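PDB 4GIB: beta-phosphoglucomutase from Clostridium difficile, which probably interconverts beta-D-glucose 1-phosphate and beta-D-glucose 6-phosphate in a magnesium-dependent reaction. Local coordinates for residues A[70-82]-A[91-103]. Residues are numbered along the deposited sequence; the frame is centred on the assembly and turned at random.
Sequences ISRMESLDRILEF and EEEKVRMAEEKNN. With PO4 (phosphate ion), chain F.
Lys94 NZ, in the first turn of helix 91-109, is gripped by several groups: it sits above the carboxylate plane of Glu91, 2.6 Å from Glu91 OE2, Phe89 O accepts a hydrogen bond, and across the contact Asp77 OD1 completes the network with a long salt bridge of 3.9 Å. The lysine chain runs extended until a bend at its last torsion (chi4 82°) turns NZ back to Glu91, while its methylenes lie as a knob among Met73, Leu76, Asp77 and Leu80; Lys94 CE is 3.8 Å from Leu80 CD1. Met73 answers as a knob among Glu91, Lys94, Val95 and Ala98, its SD 3.4 Å from Ala98 CB, and the chain folded at chi2 and chi3 carries CE to Lys94 CB. Leu76 fills the middle, CD2 against the Lys94 carbonyl oxygen and CB, CD1 against Met97 CE. At the other end the Asn102 amide stacks on one face of the Arg72 guanidinium, planes 29° apart. Asn102 OD1 lies over the guanidinium at too poor an angle to bond to it and accepts a hydrogen bond from Asn143 ND2. The guanidinium edge serves a phosphate ion: Arg72 NE gives a nearly straight 2.8 Å bond to phosphate O4, and Arg72 NH1 a more bent one to phosphate O3. Arg72 and Lys101 belong to the predicted substrate site, consistent with a phosphate-binding pocket, which Ser141, Lys142 and Asn143 help to build. Segments 72-82 and 91-103 cross at 108°, axes 10.2 Å apart at closest approach, in the helical cap of this HAD-like enzyme, where helix 41-53 packs against both through Trp48, Leu51 and Ala47, apart from the parallel sheet.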
loop_
_atom_site.group_PDB
_atom_site.type_symbol
_atom_site.label_atom_id
_atom_site.label_comp_id
_atom_site.label_asym_id
_atom_site.label_seq_id
_atom_site.Cartn_x
_atom_site.Cartn_y
_atom_site.Cartn_z
ATOM N N ILE A 70 -3.139 -4.316 -5.058
ATOM C CA ILE A 70 -4.065 -5.453 -4.991
ATOM C C ILE A 70 -3.276 -6.734 -4.649
ATOM O O ILE A 70 -2.164 -6.920 -5.128
ATOM C CB ILE A 70 -4.844 -5.635 -6.338
ATOM C CG1 ILE A 70 -5.601 -4.360 -6.734
ATOM C CG2 ILE A 70 -5.836 -6.755 -6.245
ATOM C CD1 ILE A 70 -6.720 -3.928 -5.735
ATOM N N SER A 71 -3.858 -7.596 -3.818
ATOM C CA SER A 71 -3.242 -8.864 -3.417
ATOM C C SER A 71 -2.972 -9.767 -4.624
ATOM O O SER A 71 -3.642 -9.659 -5.652
ATOM C CB SER A 71 -4.136 -9.620 -2.416
ATOM O OG SER A 71 -5.314 -10.146 -3.038
ATOM N N ARG A 72 -2.027 -10.691 -4.451
ATOM C CA ARG A 72 -1.558 -11.596 -5.520
ATOM C C ARG A 72 -2.610 -12.349 -6.313
ATOM O O ARG A 72 -2.640 -12.257 -7.541
ATOM C CB ARG A 72 -0.569 -12.612 -4.937
ATOM C CG ARG A 72 0.132 -13.494 -5.964
ATOM C CD ARG A 72 1.101 -14.427 -5.267
ATOM N NE ARG A 72 1.944 -13.648 -4.375
ATOM C CZ ARG A 72 2.730 -14.144 -3.442
ATOM N NH1 ARG A 72 3.434 -13.304 -2.686
ATOM N NH2 ARG A 72 2.822 -15.451 -3.253
ATOM N N MET A 73 -3.436 -13.136 -5.643
ATOM C CA MET A 73 -4.448 -13.933 -6.346
ATOM C C MET A 73 -5.576 -13.078 -6.934
ATOM O O MET A 73 -6.102 -13.396 -8.020
ATOM C CB MET A 73 -4.982 -15.037 -5.441
ATOM C CG MET A 73 -3.869 -16.032 -4.987
ATOM S SD MET A 73 -3.077 -16.927 -6.363
ATOM C CE MET A 73 -4.479 -17.904 -6.915
ATOM N N GLU A 74 -5.951 -11.995 -6.259
ATOM C CA GLU A 74 -6.969 -11.115 -6.815
ATOM C C GLU A 74 -6.418 -10.457 -8.072
ATOM O O GLU A 74 -7.128 -10.359 -9.085
ATOM C CB GLU A 74 -7.416 -10.048 -5.813
ATOM C CG GLU A 74 -8.427 -9.044 -6.373
ATOM C CD GLU A 74 -9.714 -9.684 -6.913
ATOM O OE1 GLU A 74 -10.043 -10.817 -6.503
ATOM O OE2 GLU A 74 -10.408 -9.036 -7.741
ATOM N N SER A 75 -5.150 -10.029 -8.004
ATOM C CA SER A 75 -4.472 -9.390 -9.126
ATOM C C SER A 75 -4.459 -10.305 -10.328
ATOM O O SER A 75 -4.714 -9.859 -11.433
ATOM C CB SER A 75 -3.030 -8.998 -8.758
ATOM O OG SER A 75 -3.019 -8.070 -7.703
ATOM N N LEU A 76 -4.177 -11.588 -10.102
ATOM C CA LEU A 76 -4.158 -12.569 -11.173
ATOM C C LEU A 76 -5.548 -12.710 -11.814
ATOM O O LEU A 76 -5.650 -12.762 -13.034
ATOM C CB LEU A 76 -3.609 -13.940 -10.688
ATOM C CG LEU A 76 -3.606 -15.086 -11.719
ATOM C CD1 LEU A 76 -2.828 -14.696 -12.972
ATOM C CD2 LEU A 76 -3.055 -16.392 -11.140
ATOM N N ASP A 77 -6.602 -12.782 -10.997
ATOM C CA ASP A 77 -7.993 -12.890 -11.496
ATOM C C ASP A 77 -8.387 -11.691 -12.356
ATOM O O ASP A 77 -9.080 -11.848 -13.367
ATOM C CB ASP A 77 -9.018 -13.052 -10.344
ATOM C CG ASP A 77 -9.226 -14.501 -9.921
ATOM O OD1 ASP A 77 -8.636 -15.424 -10.530
ATOM O OD2 ASP A 77 -10.016 -14.731 -8.984
ATOM N N ARG A 78 -7.972 -10.497 -11.952
ATOM C CA ARG A 78 -8.247 -9.311 -12.747
ATOM C C ARG A 78 -7.500 -9.357 -14.096
ATOM O O ARG A 78 -8.023 -8.924 -15.114
ATOM C CB ARG A 78 -7.903 -8.038 -11.975
ATOM C CG ARG A 78 -8.796 -7.827 -10.783
ATOM C CD ARG A 78 -8.519 -6.529 -10.078
ATOM N NE ARG A 78 -9.283 -6.461 -8.843
ATOM C CZ ARG A 78 -9.346 -5.398 -8.048
ATOM N NH1 ARG A 78 -8.686 -4.283 -8.356
ATOM N NH2 ARG A 78 -10.077 -5.454 -6.939
ATOM N N ILE A 79 -6.286 -9.889 -14.109
ATOM C CA ILE A 79 -5.559 -10.005 -15.366
ATOM C C ILE A 79 -6.303 -10.975 -16.285
ATOM O O ILE A 79 -6.537 -10.676 -17.450
ATOM C CB ILE A 79 -4.112 -10.485 -15.164
ATOM C CG1 ILE A 79 -3.320 -9.445 -14.357
ATOM C CG2 ILE A 79 -3.437 -10.695 -16.510
ATOM C CD1 ILE A 79 -1.922 -9.906 -13.981
ATOM N N LEU A 80 -6.698 -12.123 -15.748
ATOM C CA LEU A 80 -7.419 -13.119 -16.547
ATOM C C LEU A 80 -8.758 -12.574 -17.028
ATOM O O LEU A 80 -9.152 -12.818 -18.153
ATOM C CB LEU A 80 -7.578 -14.404 -15.763
ATOM C CG LEU A 80 -6.238 -15.002 -15.371
ATOM C CD1 LEU A 80 -6.448 -16.211 -14.492
ATOM C CD2 LEU A 80 -5.368 -15.336 -16.595
ATOM N N GLU A 81 -9.440 -11.843 -16.151
ATOM C CA GLU A 81 -10.685 -11.153 -16.472
ATOM C C GLU A 81 -10.524 -10.320 -17.723
ATOM O O GLU A 81 -11.362 -10.347 -18.624
ATOM C CB GLU A 81 -11.014 -10.161 -15.359
ATOM C CG GLU A 81 -11.864 -8.977 -15.859
ATOM C CD GLU A 81 -11.349 -7.636 -15.341
ATOM O OE1 GLU A 81 -11.896 -6.583 -15.756
ATOM O OE2 GLU A 81 -10.363 -7.631 -14.564
ATOM N N PHE A 82 -9.438 -9.559 -17.759
ATOM C CA PHE A 82 -9.152 -8.654 -18.882
ATOM C C PHE A 82 -9.184 -9.418 -20.220
ATOM O O PHE A 82 -9.479 -8.835 -21.255
ATOM C CB PHE A 82 -7.820 -7.921 -18.662
ATOM C CG PHE A 82 -7.452 -6.967 -19.780
ATOM C CD1 PHE A 82 -8.125 -5.749 -19.931
ATOM C CD2 PHE A 82 -6.413 -7.267 -20.660
ATOM C CE1 PHE A 82 -7.793 -4.871 -20.950
ATOM C CE2 PHE A 82 -6.071 -6.391 -21.686
ATOM C CZ PHE A 82 -6.765 -5.191 -21.832
ATOM N N GLU A 91 -8.167 -23.165 -9.757
ATOM C CA GLU A 91 -7.392 -22.382 -8.813
ATOM C C GLU A 91 -6.004 -23.012 -8.661
ATOM O O GLU A 91 -5.026 -22.288 -8.481
ATOM C CB GLU A 91 -8.141 -22.211 -7.489
ATOM C CG GLU A 91 -9.514 -21.497 -7.651
ATOM C CD GLU A 91 -9.408 -20.072 -8.225
ATOM O OE1 GLU A 91 -8.500 -19.314 -7.828
ATOM O OE2 GLU A 91 -10.255 -19.692 -9.055
ATOM N N GLU A 92 -5.898 -24.342 -8.758
ATOM C CA GLU A 92 -4.560 -24.971 -8.719
ATOM C C GLU A 92 -3.671 -24.351 -9.774
ATOM O O GLU A 92 -2.528 -24.016 -9.525
ATOM C CB GLU A 92 -4.582 -26.469 -9.046
ATOM C CG GLU A 92 -4.747 -27.407 -7.893
ATOM C CD GLU A 92 -4.165 -28.785 -8.213
ATOM O OE1 GLU A 92 -3.051 -28.851 -8.781
ATOM O OE2 GLU A 92 -4.803 -29.801 -7.877
ATOM N N GLU A 93 -4.198 -24.274 -10.986
ATOM C CA GLU A 93 -3.436 -23.734 -12.088
ATOM C C GLU A 93 -3.151 -22.258 -11.809
ATOM O O GLU A 93 -2.079 -21.786 -12.094
ATOM C CB GLU A 93 -4.161 -23.965 -13.423
ATOM C CG GLU A 93 -3.320 -23.618 -14.649
ATOM C CD GLU A 93 -2.026 -24.447 -14.775
ATOM O OE1 GLU A 93 -1.913 -25.518 -14.126
ATOM O OE2 GLU A 93 -1.132 -24.023 -15.550
ATOM N N LYS A 94 -4.107 -21.540 -11.233
ATOM C CA LYS A 94 -3.853 -20.168 -10.859
ATOM C C LYS A 94 -2.730 -20.119 -9.775
ATOM O O LYS A 94 -1.877 -19.238 -9.809
ATOM C CB LYS A 94 -5.113 -19.476 -10.354
ATOM C CG LYS A 94 -6.261 -19.461 -11.312
ATOM C CD LYS A 94 -7.160 -18.282 -11.017
ATOM C CE LYS A 94 -8.352 -18.210 -11.917
ATOM N NZ LYS A 94 -9.435 -19.091 -11.451
ATOM N N VAL A 95 -2.754 -21.060 -8.825
ATOM C CA VAL A 95 -1.709 -21.168 -7.787
ATOM C C VAL A 95 -0.327 -21.342 -8.454
ATOM O O VAL A 95 0.654 -20.709 -8.052
ATOM C CB VAL A 95 -1.988 -22.353 -6.787
ATOM C CG1 VAL A 95 -0.721 -22.752 -6.005
ATOM C CG2 VAL A 95 -3.183 -22.013 -5.819
ATOM N N ARG A 96 -0.257 -22.173 -9.491
ATOM C CA ARG A 96 1.013 -22.396 -10.185
ATOM C C ARG A 96 1.489 -21.115 -10.858
ATOM O O ARG A 96 2.672 -20.751 -10.795
ATOM C CB ARG A 96 0.867 -23.443 -11.275
ATOM C CG ARG A 96 2.190 -24.054 -11.712
ATOM C CD ARG A 96 2.247 -24.209 -13.222
ATOM N NE ARG A 96 2.695 -22.958 -13.850
ATOM C CZ ARG A 96 2.545 -22.644 -15.135
ATOM N NH1 ARG A 96 3.011 -21.485 -15.583
ATOM N NH2 ARG A 96 1.914 -23.462 -15.967
ATOM N N MET A 97 0.560 -20.434 -11.516
ATOM C CA MET A 97 0.890 -19.205 -12.237
ATOM C C MET A 97 1.337 -18.111 -11.286
ATOM O O MET A 97 2.278 -17.376 -11.570
ATOM C CB MET A 97 -0.307 -18.733 -13.051
ATOM C CG MET A 97 -0.714 -19.671 -14.177
ATOM S SD MET A 97 -2.285 -19.145 -14.919
ATOM C CE MET A 97 -1.864 -17.513 -15.422
ATOM N N ALA A 98 0.658 -18.018 -10.152
ATOM C CA ALA A 98 0.982 -17.032 -9.131
ATOM C C ALA A 98 2.387 -17.260 -8.569
ATOM O O ALA A 98 3.107 -16.311 -8.301
ATOM C CB ALA A 98 -0.054 -17.081 -7.996
ATOM N N GLU A 99 2.747 -18.526 -8.378
ATOM C CA GLU A 99 4.046 -18.893 -7.836
ATOM C C GLU A 99 5.179 -18.441 -8.742
ATOM O O GLU A 99 6.153 -17.854 -8.270
ATOM C CB GLU A 99 4.128 -20.408 -7.638
ATOM C CG GLU A 99 5.485 -20.906 -7.114
ATOM C CD GLU A 99 5.439 -22.350 -6.607
ATOM O OE1 GLU A 99 4.358 -22.804 -6.174
ATOM O OE2 GLU A 99 6.489 -23.026 -6.624
ATOM N N GLU A 100 5.041 -18.724 -10.036
ATOM C CA GLU A 100 6.043 -18.370 -11.019
ATOM C C GLU A 100 6.227 -16.861 -11.038
ATOM O O GLU A 100 7.344 -16.366 -11.098
ATOM C CB GLU A 100 5.649 -18.905 -12.410
ATOM C CG GLU A 100 6.602 -18.485 -13.521
ATOM C CD GLU A 100 6.194 -18.975 -14.910
ATOM O OE1 GLU A 100 6.764 -18.440 -15.890
ATOM O OE2 GLU A 100 5.318 -19.877 -15.027
ATOM N N LYS A 101 5.123 -16.136 -10.968
ATOM C CA LYS A 101 5.169 -14.699 -10.932
ATOM C C LYS A 101 5.835 -14.222 -9.647
ATOM O O LYS A 101 6.682 -13.328 -9.684
ATOM C CB LYS A 101 3.752 -14.124 -11.054
ATOM C CG LYS A 101 3.658 -12.591 -10.954
ATOM C CD LYS A 101 3.575 -12.060 -9.517
ATOM C CE LYS A 101 3.658 -10.535 -9.513
ATOM N NZ LYS A 101 3.482 -9.926 -8.186
ATOM N N ASN A 102 5.449 -14.806 -8.516
ATOM C CA ASN A 102 6.031 -14.404 -7.232
ATOM C C ASN A 102 7.561 -14.578 -7.256
ATOM O O ASN A 102 8.296 -13.642 -6.936
ATOM C CB ASN A 102 5.413 -15.192 -6.076
ATOM C CG ASN A 102 5.789 -14.632 -4.692
ATOM O OD1 ASN A 102 5.911 -13.428 -4.501
ATOM N ND2 ASN A 102 5.889 -15.517 -3.714
ATOM N N ASN A 103 8.034 -15.761 -7.645
ATOM C CA ASN A 103 9.472 -16.010 -7.741
ATOM C C ASN A 103 10.173 -14.939 -8.570
ATOM O O ASN A 103 11.237 -14.456 -8.212
ATOM C CB ASN A 103 9.754 -17.383 -8.354
ATOM C CG ASN A 103 9.312 -18.535 -7.459
ATOM O OD1 ASN A 103 9.141 -18.372 -6.248
ATOM N ND2 ASN A 103 9.143 -19.719 -8.057
HETATM P P PO4 F . 2.335 -9.991 -3.322
HETATM O O1 PO4 F . 1.334 -8.876 -3.558
HETATM O O2 PO4 F . 3.658 -9.323 -3.132
HETATM O O3 PO4 F . 1.969 -10.773 -2.086
HETATM O O4 PO4 F . 2.371 -10.933 -4.495
#